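Local coordinates for malonyl CoA-acyl carrier protein transacylase (Clostridium perfringens, PDB 3PTW) that probably transfers the malonyl group from malonyl-CoA to acyl carrier protein, supplying the extender unit for fatty acid synthesis, at residues C88-G93 / K277-F282; N223-S228 / G232-E237; D258-I263 / K284-N289; G281-K284 / N289-V292; L293-L298 / E302-K307. All coordinates share one frame; numbering follows the deposited sequence.

Interaction 1. Residues C88-G93 / K277-F282; sequences CGLSLG and KALSGF
Leu90 lays its side chain over one branch of Leu279, and this overlap makes up most of the contact. Leu90 CB lies 3.7 Å from Leu279 CD2, and Leu90 CG comes almost as close, so a single methyl of the helix residue fits against the root and the branch point of the other leucine. The two side chains run slantwise to one another. In Leu90 the first torsion holds CG opposite the backbone N (chi1 179°), which sends the branched end beyond Leu279 toward the ring of Phe282. There Leu90 CD2 makes a looser approach, 4.4 Å from Phe282 CE2. Leu279 and Phe282, three residues apart on helix 278-286, thus offer one apolar side to the turn that follows strand 86-89. No hydrogen bond joins the two segments. Polar partners fix each one separately: Glu272 accepts from the backbone N of Leu279 and of Ser280, while Asn229 bonds to Gly89 O and Ser91 N. Ser91, next to Leu90, has phi at 65°, the strained backbone expected at a sharp strand-to-helix turn, and its OG is hydrogen-bonded to Arg116 NH2. The sequence Gly89-Leu90-Ser91-Leu92-Gly93 fits the GxSxG pattern, and the whole is consistent with the nucleophile elbow of acyltransferases, here packed on one flank against a helix from much later in the chain.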
# COMPACT_ATOMS: atom_id res chain seq x y z
N CYS A 88 -6.70 -5.85 0.49
CA CYS A 88 -6.43 -4.47 0.12
C CYS A 88 -5.01 -4.14 0.47
O CYS A 88 -4.30 -4.98 1.04
CB CYS A 88 -7.41 -3.49 0.78
SG CYS A 88 -7.03 -2.97 2.43
N GLY A 89 -4.60 -2.93 0.10
CA GLY A 89 -3.29 -2.38 0.41
C GLY A 89 -3.41 -0.91 0.79
O GLY A 89 -4.52 -0.39 0.99
N LEU A 90 -2.26 -0.25 0.91
CA LEU A 90 -2.23 1.16 1.29
C LEU A 90 -1.36 1.83 0.24
O LEU A 90 -0.12 1.76 0.31
CB LEU A 90 -1.65 1.32 2.71
CG LEU A 90 -1.41 2.63 3.50
CD1 LEU A 90 -1.27 3.91 2.68
CD2 LEU A 90 -2.42 2.85 4.55
N SER A 91 -2.03 2.46 -0.73
CA SER A 91 -1.42 2.97 -1.96
C SER A 91 -0.87 1.82 -2.83
O SER A 91 -1.64 1.19 -3.56
CB SER A 91 -0.38 4.08 -1.68
OG SER A 91 0.20 4.56 -2.88
N LEU A 92 0.42 1.52 -2.72
CA LEU A 92 1.06 0.55 -3.62
C LEU A 92 0.51 -0.87 -3.53
O LEU A 92 0.34 -1.54 -4.56
CB LEU A 92 2.58 0.52 -3.42
CG LEU A 92 3.33 -0.57 -4.21
CD1 LEU A 92 3.24 -0.34 -5.72
CD2 LEU A 92 4.77 -0.66 -3.76
N GLY A 93 0.26 -1.34 -2.30
CA GLY A 93 -0.25 -2.70 -2.06
C GLY A 93 -1.62 -2.98 -2.69
O GLY A 93 -2.04 -4.15 -2.77
N LYS A 277 5.47 -4.18 9.20
CA LYS A 277 4.33 -4.41 10.08
C LYS A 277 3.48 -3.15 10.18
O LYS A 277 2.64 -3.04 11.06
CB LYS A 277 4.80 -4.88 11.47
CG LYS A 277 5.42 -6.30 11.48
CD LYS A 277 6.26 -6.62 12.74
CE LYS A 277 7.67 -5.98 12.70
NZ LYS A 277 8.55 -6.36 11.52
N ALA A 278 3.69 -2.20 9.28
CA ALA A 278 2.94 -0.94 9.34
C ALA A 278 1.41 -1.17 9.33
O ALA A 278 0.69 -0.59 10.13
CB ALA A 278 3.36 0.01 8.19
N LEU A 279 0.92 -2.04 8.44
CA LEU A 279 -0.53 -2.17 8.27
C LEU A 279 -1.16 -2.91 9.43
O LEU A 279 -2.27 -2.57 9.85
CB LEU A 279 -0.92 -2.81 6.94
CG LEU A 279 -0.35 -2.21 5.64
CD1 LEU A 279 -1.02 -2.85 4.44
CD2 LEU A 279 -0.50 -0.68 5.62
N SER A 280 -0.43 -3.90 9.94
CA SER A 280 -0.81 -4.58 11.19
C SER A 280 -1.01 -3.54 12.28
O SER A 280 -2.00 -3.58 13.02
CB SER A 280 0.28 -5.57 11.64
OG SER A 280 0.23 -6.78 10.90
N GLY A 281 -0.05 -2.63 12.39
CA GLY A 281 -0.12 -1.55 13.38
C GLY A 281 -1.37 -0.71 13.28
O GLY A 281 -1.98 -0.35 14.29
N PHE A 282 -1.75 -0.37 12.05
CA PHE A 282 -2.96 0.42 11.79
C PHE A 282 -4.23 -0.36 12.12
O PHE A 282 -5.13 0.18 12.76
CB PHE A 282 -3.01 0.92 10.34
CG PHE A 282 -1.93 1.95 9.98
CD1 PHE A 282 -1.61 3.01 10.84
CD2 PHE A 282 -1.28 1.87 8.75
CE1 PHE A 282 -0.62 3.95 10.49
CE2 PHE A 282 -0.29 2.81 8.38
CZ PHE A 282 0.03 3.86 9.26

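Interaction 2. Residues N223-S228 / G232-E237; sequences NGIVMS and GEAYLE
Tyr235 reaches back along the strand it faces, beside Val226 and pointing the same way. Its CB lies 3.8 Å from Val226 O, and the ring then presents its edge to that oxygen, with CD2 also 3.9 Å from Val226 CG1. Further out, CE2 comes within 3.8 Å of Ser228 CB, which makes an off-centre CH-pi contact with the ring. At the tip, OH is hydrogen-bonded to Glu94 OE2. The same Val226 O receives the backbone N of Tyr235 at 2.9 Å, the donor standing nearly along the C=O axis, so one carbonyl meets both the main chain and the ring edge of this residue. A water accepts from Val226 N and donates to Tyr235 O, carrying the pairing a step further. On the other side, Ala234 CB touches Ile225 CG2 at 3.7 Å, and Met227 SD lies over the Ala234 backbone. Toward the turn, Ser228 N donates to Glu233 O at 2.8 Å, while Ser228 O accepts from Gly232 N at 2.9 Å in a more bent bond. Gly232, with phi at 74°, and Glu233 both face Ser228: a G1 beta bulge, closing a short beta hairpin at one margin of the mixed sheet.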
# COMPACT_ATOMS: atom_id res chain seq x y z
N ASN A 223 -11.41 -11.53 -9.26
CA ASN A 223 -11.88 -12.58 -8.37
C ASN A 223 -11.89 -12.05 -6.95
O ASN A 223 -10.97 -11.31 -6.57
CB ASN A 223 -10.96 -13.77 -8.42
CG ASN A 223 -11.29 -14.68 -9.54
OD1 ASN A 223 -12.15 -15.55 -9.41
ND2 ASN A 223 -10.61 -14.49 -10.66
N GLY A 224 -12.89 -12.43 -6.18
CA GLY A 224 -13.01 -11.97 -4.80
C GLY A 224 -13.17 -10.47 -4.67
O GLY A 224 -13.63 -9.78 -5.60
N ILE A 225 -12.80 -9.96 -3.51
CA ILE A 225 -13.10 -8.59 -3.14
C ILE A 225 -11.80 -7.86 -2.91
O ILE A 225 -10.94 -8.33 -2.16
CB ILE A 225 -13.99 -8.52 -1.88
CG1 ILE A 225 -15.38 -9.09 -2.17
CG2 ILE A 225 -14.11 -7.07 -1.36
CD1 ILE A 225 -16.22 -9.38 -0.92
N VAL A 226 -11.65 -6.72 -3.58
CA VAL A 226 -10.50 -5.86 -3.38
C VAL A 226 -11.07 -4.52 -2.96
O VAL A 226 -12.03 -4.03 -3.58
CB VAL A 226 -9.65 -5.72 -4.66
CG1 VAL A 226 -8.53 -4.71 -4.46
CG2 VAL A 226 -9.10 -7.06 -5.08
N MET A 227 -10.51 -3.95 -1.89
CA MET A 227 -10.92 -2.63 -1.43
C MET A 227 -10.19 -1.53 -2.19
O MET A 227 -8.96 -1.61 -2.42
CB MET A 227 -10.72 -2.46 0.09
CG MET A 227 -11.46 -3.46 0.95
SD MET A 227 -13.25 -3.37 0.68
CE MET A 227 -13.89 -4.71 1.65
N SER A 228 -10.95 -0.52 -2.60
CA SER A 228 -10.36 0.63 -3.26
C SER A 228 -9.99 1.70 -2.24
O SER A 228 -10.84 2.11 -1.44
CB SER A 228 -11.32 1.20 -4.31
OG SER A 228 -11.03 2.58 -4.59
N GLY A 232 -12.86 3.94 -0.47
CA GLY A 232 -13.04 3.52 0.91
C GLY A 232 -13.96 2.32 1.02
O GLY A 232 -14.62 2.13 2.04
N GLU A 233 -14.01 1.51 -0.04
CA GLU A 233 -14.92 0.36 -0.12
C GLU A 233 -14.57 -0.48 -1.34
O GLU A 233 -13.67 -0.12 -2.11
CB GLU A 233 -16.40 0.79 -0.16
CG GLU A 233 -16.75 1.76 -1.26
CD GLU A 233 -18.18 2.29 -1.17
OE1 GLU A 233 -18.73 2.36 -0.06
OE2 GLU A 233 -18.73 2.65 -2.23
N ALA A 234 -15.29 -1.58 -1.52
CA ALA A 234 -14.93 -2.58 -2.54
C ALA A 234 -15.07 -2.04 -3.96
O ALA A 234 -15.98 -1.25 -4.25
CB ALA A 234 -15.77 -3.86 -2.35
N TYR A 235 -14.14 -2.45 -4.84
CA TYR A 235 -14.35 -2.39 -6.28
C TYR A 235 -15.62 -3.17 -6.61
O TYR A 235 -15.81 -4.29 -6.12
CB TYR A 235 -13.21 -3.09 -7.02
CG TYR A 235 -11.94 -2.29 -7.23
CD1 TYR A 235 -11.71 -1.62 -8.44
CD2 TYR A 235 -10.96 -2.23 -6.24
CE1 TYR A 235 -10.53 -0.90 -8.65
CE2 TYR A 235 -9.77 -1.51 -6.45
CZ TYR A 235 -9.56 -0.84 -7.65
OH TYR A 235 -8.40 -0.12 -7.87
N LEU A 236 -16.49 -2.55 -7.41
CA LEU A 236 -17.67 -3.22 -7.93
C LEU A 236 -17.38 -3.52 -9.40
O LEU A 236 -16.51 -2.89 -10.00
CB LEU A 236 -18.92 -2.35 -7.76
CG LEU A 236 -19.24 -1.88 -6.32
CD1 LEU A 236 -20.51 -1.03 -6.24
CD2 LEU A 236 -19.32 -3.06 -5.34
N GLU A 237 -18.09 -4.48 -9.99
CA GLU A 237 -17.76 -4.86 -11.36
C GLU A 237 -18.13 -3.77 -12.39
O GLU A 237 -17.54 -3.74 -13.47
CB GLU A 237 -18.27 -6.26 -11.74
CG GLU A 237 -19.43 -6.81 -10.91
CD GLU A 237 -20.79 -6.42 -11.45
OE1 GLU A 237 -20.86 -5.78 -12.52
OE2 GLU A 237 -21.81 -6.77 -10.80
O HOH W 1 -14.04 -6.19 -5.39

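Interaction 3. Residues D258-I263 / K284-N289; sequences DIEKMI and KKINKN
Helix-to-helix packing through isoleucines, finished off by an Asx turn, joins Ile259 and Ile263 of helix 255-264 to Ile286 and Asn287 at the end of helix 278-286. Ile286 carries the first half. Its CD1 lies 3.9 Å from Ile259 CB and equally near CG1, while Ile286 CG2 meets Ile259 CG2 at 4.0 Å, so both branches of Ile286 rest on Ile259. Glu260 bends over the same residue, although OE1 only approaches Ile286 CG2 and forms no polar link across the contact. One turn along, Ile263 extends its longer branch (chi2 -180°) until CD1 rests 3.7 Å from Asn287 CB and also against the amide nitrogen ND2. The opposite end of that amide is occupied: OD1 accepts from Asn289 N at 2.9 Å, with the donor tilted 29° from the carbonyl plane, and from Val290 N as well. Two backbone bonds thus hold the amide group while its aliphatic root and nitrogen receive the isoleucine methyl, just where the chain leaves the helix. Beneath the contact lies strand 269-273, whose Phe270 touches Ile259 and Ile263; Pro163 packs on Ile286, and Met262, also against Phe270, carries helix 255-264 on to strand 86-89.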
# COMPACT_ATOMS: atom_id res chain seq x y z
N ASP A 258 -11.34 1.26 4.29
CA ASP A 258 -11.09 -0.05 3.68
C ASP A 258 -11.13 -1.15 4.73
O ASP A 258 -11.84 -2.14 4.57
CB ASP A 258 -9.73 -0.08 2.95
CG ASP A 258 -9.76 0.65 1.63
OD1 ASP A 258 -10.84 0.77 1.02
OD2 ASP A 258 -8.67 1.08 1.17
N ILE A 259 -10.38 -0.96 5.81
CA ILE A 259 -10.32 -1.94 6.91
C ILE A 259 -11.71 -2.14 7.51
O ILE A 259 -12.15 -3.28 7.70
CB ILE A 259 -9.30 -1.52 7.99
CG1 ILE A 259 -7.89 -1.42 7.40
CG2 ILE A 259 -9.37 -2.48 9.21
CD1 ILE A 259 -7.38 -2.73 6.71
N GLU A 260 -12.39 -1.03 7.79
CA GLU A 260 -13.73 -1.02 8.36
C GLU A 260 -14.69 -1.87 7.52
O GLU A 260 -15.43 -2.69 8.05
CB GLU A 260 -14.22 0.45 8.47
CG GLU A 260 -14.75 0.88 9.84
CD GLU A 260 -14.10 2.17 10.40
OE1 GLU A 260 -13.63 2.13 11.56
OE2 GLU A 260 -14.06 3.22 9.71
N LYS A 261 -14.65 -1.67 6.20
CA LYS A 261 -15.47 -2.44 5.27
C LYS A 261 -15.10 -3.92 5.25
O LYS A 261 -15.97 -4.79 5.17
CB LYS A 261 -15.42 -1.84 3.87
CG LYS A 261 -16.24 -0.57 3.72
CD LYS A 261 -17.73 -0.87 3.63
CE LYS A 261 -18.55 0.38 3.89
NZ LYS A 261 -18.84 0.57 5.35
N MET A 262 -13.80 -4.20 5.34
CA MET A 262 -13.33 -5.58 5.40
C MET A 262 -13.96 -6.27 6.61
O MET A 262 -14.46 -7.38 6.50
CB MET A 262 -11.80 -5.65 5.43
CG MET A 262 -11.15 -5.34 4.09
SD MET A 262 -9.35 -5.44 4.05
CE MET A 262 -9.11 -7.22 3.92
N ILE A 263 -13.92 -5.59 7.76
CA ILE A 263 -14.50 -6.11 9.00
C ILE A 263 -16.02 -6.26 8.88
O ILE A 263 -16.57 -7.28 9.30
CB ILE A 263 -14.11 -5.23 10.22
CG1 ILE A 263 -12.61 -5.38 10.49
CG2 ILE A 263 -14.98 -5.58 11.47
CD1 ILE A 263 -12.08 -4.59 11.67
N LYS A 284 -4.69 -2.89 14.28
CA LYS A 284 -4.83 -3.08 15.72
C LYS A 284 -5.39 -1.85 16.44
O LYS A 284 -6.07 -1.99 17.45
CB LYS A 284 -3.50 -3.51 16.36
CG LYS A 284 -3.07 -4.92 16.02
CD LYS A 284 -1.66 -5.20 16.49
CE LYS A 284 -1.63 -6.00 17.78
NZ LYS A 284 -0.22 -6.43 18.09
N LYS A 285 -5.11 -0.67 15.89
CA LYS A 285 -5.65 0.61 16.39
C LYS A 285 -7.07 0.90 15.90
O LYS A 285 -7.80 1.64 16.56
CB LYS A 285 -4.73 1.77 15.98
CG LYS A 285 -3.47 1.86 16.83
CD LYS A 285 -2.38 2.69 16.18
CE LYS A 285 -1.03 2.14 16.63
NZ LYS A 285 0.05 3.11 16.46
N ILE A 286 -7.43 0.35 14.74
CA ILE A 286 -8.80 0.47 14.24
C ILE A 286 -9.73 -0.43 15.07
O ILE A 286 -10.79 -0.00 15.54
CB ILE A 286 -8.88 0.17 12.70
CG1 ILE A 286 -8.22 1.30 11.89
CG2 ILE A 286 -10.32 -0.05 12.23
CD1 ILE A 286 -7.58 0.85 10.60
N ASN A 287 -9.31 -1.67 15.28
CA ASN A 287 -10.12 -2.65 15.98
C ASN A 287 -9.21 -3.57 16.77
O ASN A 287 -8.36 -4.27 16.21
CB ASN A 287 -10.98 -3.43 14.97
CG ASN A 287 -11.94 -4.41 15.63
OD1 ASN A 287 -11.52 -5.37 16.30
ND2 ASN A 287 -13.22 -4.19 15.42
N LYS A 288 -9.38 -3.55 18.09
CA LYS A 288 -8.49 -4.25 19.01
C LYS A 288 -8.84 -5.74 19.16
O LYS A 288 -8.09 -6.48 19.81
CB LYS A 288 -8.53 -3.56 20.38
CG LYS A 288 -7.20 -3.50 21.11
CD LYS A 288 -7.29 -2.62 22.37
CE LYS A 288 -7.49 -1.13 22.03
NZ LYS A 288 -8.02 -0.36 23.20
N ASN A 289 -9.95 -6.17 18.56
CA ASN A 289 -10.49 -7.52 18.79
C ASN A 289 -10.12 -8.55 17.73
O ASN A 289 -9.93 -9.72 18.05
CB ASN A 289 -12.01 -7.47 18.94
CG ASN A 289 -12.44 -6.63 20.11
OD1 ASN A 289 -13.28 -5.74 19.97
ND2 ASN A 289 -11.84 -6.88 21.27

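Interaction 4. Residues G281-K284 / N289-V292; sequences GFVK and NVTV
Between residues 281-284 of helix 278-286 and residues 289-292, the backbones are nearest at Lys284 and Val292, whose CA atoms lie 7.0 Å apart, with no hydrogen bond between the two segments. Val283 reaches Val290, in the loop, and Val292, on the strand, through its CG1 methyl. That CG1, held opposite the backbone N (chi1 176°), is the branch that faces across, lying 3.6 Å from Val292 CG2 and 3.9 Å from Val290 CG2. One methyl is thus shared between two valines with one residue between them, and they meet it differently: Val290 stands at about a right angle to Val283, whereas Val292 approaches on a slant. Val292 CG2 is itself divided, since it also touches Lys284 CG at 3.9 Å. The lysine takes part only by the start of its chain: CG passes across the valine at a slant, near its CB and CG1 too, and the chain bends at chi3 (101°), beyond CD, on its way outward. Thr291, between the two valines, turns its side chain to the opposite side, toward Thr269 and helix 298-315. Phe270, from the first strand of this beta-alpha-beta unit, packs against both Val283 and Val290. With nothing but methyl and methylene groups meeting, the contact has no directional bond and rests on the fit of branched side chains, and the lysine lets that apolar surface run out to solvent without burying its charge.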
# COMPACT_ATOMS: atom_id res chain seq x y z
N GLY A 281 -0.05 -2.63 12.39
CA GLY A 281 -0.12 -1.55 13.38
C GLY A 281 -1.37 -0.71 13.28
O GLY A 281 -1.98 -0.35 14.29
N PHE A 282 -1.75 -0.37 12.05
CA PHE A 282 -2.96 0.42 11.79
C PHE A 282 -4.23 -0.36 12.12
O PHE A 282 -5.13 0.18 12.76
CB PHE A 282 -3.01 0.92 10.34
CG PHE A 282 -1.93 1.95 9.98
CD1 PHE A 282 -1.61 3.01 10.84
CD2 PHE A 282 -1.28 1.87 8.75
CE1 PHE A 282 -0.62 3.95 10.49
CE2 PHE A 282 -0.29 2.81 8.38
CZ PHE A 282 0.03 3.86 9.26
N VAL A 283 -4.30 -1.63 11.70
CA VAL A 283 -5.48 -2.46 12.00
C VAL A 283 -5.74 -2.59 13.51
O VAL A 283 -6.88 -2.40 13.96
CB VAL A 283 -5.39 -3.87 11.39
CG1 VAL A 283 -6.61 -4.71 11.82
CG2 VAL A 283 -5.30 -3.78 9.86
N LYS A 284 -4.69 -2.89 14.28
CA LYS A 284 -4.83 -3.08 15.72
C LYS A 284 -5.39 -1.85 16.44
O LYS A 284 -6.07 -1.99 17.45
CB LYS A 284 -3.50 -3.51 16.36
CG LYS A 284 -3.07 -4.92 16.02
CD LYS A 284 -1.66 -5.20 16.49
CE LYS A 284 -1.63 -6.00 17.78
NZ LYS A 284 -0.22 -6.43 18.09
N ASN A 289 -9.95 -6.17 18.56
CA ASN A 289 -10.49 -7.52 18.79
C ASN A 289 -10.12 -8.55 17.73
O ASN A 289 -9.93 -9.72 18.05
CB ASN A 289 -12.01 -7.47 18.94
CG ASN A 289 -12.44 -6.63 20.11
OD1 ASN A 289 -13.28 -5.74 19.97
ND2 ASN A 289 -11.84 -6.88 21.27
N VAL A 290 -10.02 -8.11 16.48
CA VAL A 290 -9.66 -8.99 15.38
C VAL A 290 -8.24 -9.53 15.54
O VAL A 290 -7.38 -8.88 16.15
CB VAL A 290 -9.81 -8.28 14.01
CG1 VAL A 290 -11.24 -7.80 13.82
CG2 VAL A 290 -8.83 -7.12 13.88
N THR A 291 -8.01 -10.71 14.98
CA THR A 291 -6.68 -11.28 14.97
C THR A 291 -5.86 -10.64 13.84
O THR A 291 -6.32 -10.49 12.70
CB THR A 291 -6.74 -12.80 14.79
OG1 THR A 291 -7.58 -13.37 15.81
CG2 THR A 291 -5.35 -13.40 14.89
N VAL A 292 -4.64 -10.25 14.18
CA VAL A 292 -3.78 -9.58 13.25
C VAL A 292 -2.47 -10.36 13.20
O VAL A 292 -1.86 -10.62 14.23
CB VAL A 292 -3.55 -8.11 13.67
CG1 VAL A 292 -2.43 -7.50 12.85
CG2 VAL A 292 -4.82 -7.30 13.51

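Interaction 5. Residues L293-L298 / E302-K307; sequences LNVEDL and EKTLSK
Leu293 and Lys307 meet at about a right angle, the forked end of the leucine set across the first carbons of the lysine. Leu293 CD1 is 3.8 Å from Lys307 CG and CD2 is 3.9 Å from the same atom, so both methyls grip one methylene while the lysine chain bends at chi2 and carries its amine elsewhere. Thr304, a turn earlier on the helix, faces the strand. Its OG1 sits 3.6 Å from Leu293 CB, and CG2 leans on Val295 CG2 at 3.8 Å, Thr304 and Val295 meeting on a slant. Thr304 OG1 is also 2.8 Å from Asn294 O; Ser300 O competes for the same proton, leaving the hydroxyl between a strand carbonyl and a carbonyl of its own helix. At the helix start, Glu302 N donates to Leu298 O at 3.0 Å in a normal helical bond, and Asp297 stands at the N-cap. The axes of strand 293-295 and helix 302-307 approach to 7.6 Å and run 135° apart. With Ile271 of the neighbouring strand packed beneath, this is one edge of the acyl transferase domain's mixed sheet, where strand 291-295 runs parallel to 269-273 and the last helix folds back over it.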
# COMPACT_ATOMS: atom_id res chain seq x y z
N LEU A 293 -2.08 -10.75 11.98
CA LEU A 293 -0.84 -11.49 11.76
C LEU A 293 -0.08 -10.90 10.59
O LEU A 293 -0.62 -10.05 9.86
CB LEU A 293 -1.14 -12.98 11.50
CG LEU A 293 -1.99 -13.72 12.54
CD1 LEU A 293 -2.48 -15.05 11.98
CD2 LEU A 293 -1.23 -13.94 13.86
N ASN A 294 1.16 -11.32 10.41
CA ASN A 294 1.98 -10.85 9.29
C ASN A 294 2.97 -11.90 8.83
O ASN A 294 3.40 -12.75 9.63
CB ASN A 294 2.70 -9.53 9.63
CG ASN A 294 3.95 -9.75 10.49
OD1 ASN A 294 3.85 -9.84 11.71
ND2 ASN A 294 5.12 -9.85 9.85
N VAL A 295 3.30 -11.87 7.54
CA VAL A 295 4.39 -12.70 6.99
C VAL A 295 5.34 -11.85 6.16
O VAL A 295 4.92 -11.23 5.18
CB VAL A 295 3.88 -13.91 6.14
CG1 VAL A 295 5.02 -14.90 5.92
CG2 VAL A 295 2.69 -14.63 6.78
N GLU A 296 6.60 -11.81 6.56
CA GLU A 296 7.69 -11.16 5.81
C GLU A 296 8.95 -12.03 5.77
O GLU A 296 9.84 -11.81 4.97
CB GLU A 296 8.03 -9.77 6.38
CG GLU A 296 8.72 -9.73 7.76
CD GLU A 296 9.00 -8.30 8.27
OE1 GLU A 296 9.64 -7.50 7.54
OE2 GLU A 296 8.58 -7.97 9.40
N ASP A 297 9.02 -13.03 6.66
CA ASP A 297 10.20 -13.88 6.76
C ASP A 297 9.82 -15.22 7.37
O ASP A 297 8.64 -15.50 7.56
CB ASP A 297 11.35 -13.20 7.52
CG ASP A 297 10.92 -12.59 8.86
OD1 ASP A 297 9.94 -13.07 9.47
OD2 ASP A 297 11.59 -11.63 9.32
N LEU A 298 10.82 -16.04 7.67
CA LEU A 298 10.58 -17.35 8.28
C LEU A 298 9.93 -17.28 9.66
O LEU A 298 8.98 -18.02 9.93
CB LEU A 298 11.88 -18.16 8.34
CG LEU A 298 12.11 -19.22 7.26
CD1 LEU A 298 11.43 -18.89 5.93
CD2 LEU A 298 13.61 -19.47 7.08
N GLU A 302 6.10 -18.68 10.45
CA GLU A 302 5.89 -19.78 11.39
C GLU A 302 4.94 -19.37 12.50
O GLU A 302 4.08 -20.16 12.88
CB GLU A 302 7.23 -20.26 11.96
CG GLU A 302 8.17 -20.87 10.91
CD GLU A 302 7.65 -22.16 10.28
OE1 GLU A 302 6.42 -22.27 10.03
OE2 GLU A 302 8.47 -23.07 10.03
N LYS A 303 5.09 -18.14 13.00
CA LYS A 303 4.14 -17.56 13.94
C LYS A 303 2.74 -17.56 13.32
O LYS A 303 1.78 -18.01 13.94
CB LYS A 303 4.59 -16.14 14.33
CG LYS A 303 3.62 -15.33 15.18
CD LYS A 303 4.34 -14.20 15.92
CE LYS A 303 3.35 -13.22 16.56
NZ LYS A 303 3.89 -12.55 17.79
N THR A 304 2.64 -17.08 12.07
CA THR A 304 1.36 -17.00 11.37
C THR A 304 0.73 -18.39 11.15
O THR A 304 -0.43 -18.62 11.51
CB THR A 304 1.49 -16.20 10.07
OG1 THR A 304 1.77 -14.84 10.39
CG2 THR A 304 0.22 -16.23 9.25
N LEU A 305 1.51 -19.32 10.59
CA LEU A 305 1.02 -20.68 10.37
C LEU A 305 0.61 -21.35 11.68
O LEU A 305 -0.39 -22.08 11.72
CB LEU A 305 2.07 -21.55 9.65
CG LEU A 305 2.51 -21.21 8.22
CD1 LEU A 305 3.54 -22.22 7.73
CD2 LEU A 305 1.33 -21.11 7.24
N SER A 306 1.38 -21.09 12.74
CA SER A 306 1.07 -21.64 14.06
C SER A 306 -0.29 -21.15 14.57
O SER A 306 -1.10 -21.95 15.08
CB SER A 306 2.18 -21.30 15.06
OG SER A 306 2.17 -22.21 16.13
N LYS A 307 -0.55 -19.85 14.42
CA LYS A 307 -1.85 -19.28 14.77
C LYS A 307 -2.98 -19.87 13.91
O LYS A 307 -4.05 -20.22 14.42
CB LYS A 307 -1.84 -17.75 14.69
CG LYS A 307 -3.16 -17.08 15.07
CD LYS A 307 -3.64 -17.48 16.46
CE LYS A 307 -4.77 -16.59 16.93
NZ LYS A 307 -5.30 -17.01 18.25

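How the interactions relate
Interactions 1, 3, 4 and 5 gather around helix 278-286 and strand 291-295, and interaction 2 lies at the opposite edge of the mixed sheet. Interactions 1, 3 and 4 all use the helix: its start meets the turn after strand 86-89, its end meets helix 255-264, and its middle residues meet Val290 and strand 291-295. Along the chain, interaction 2 falls between the two segments of interaction 1, interactions 1 and 3 cross, and interaction 5 comes last, tied to interaction 1 by the salt bridge from Lys277 to Glu296. The centres of interactions 3 and 4 are 6 Å apart, those of 2 and 5 about 26 Å. The probable nucleophile elbow thus lies between the edge strands, framed by elements distant in sequence.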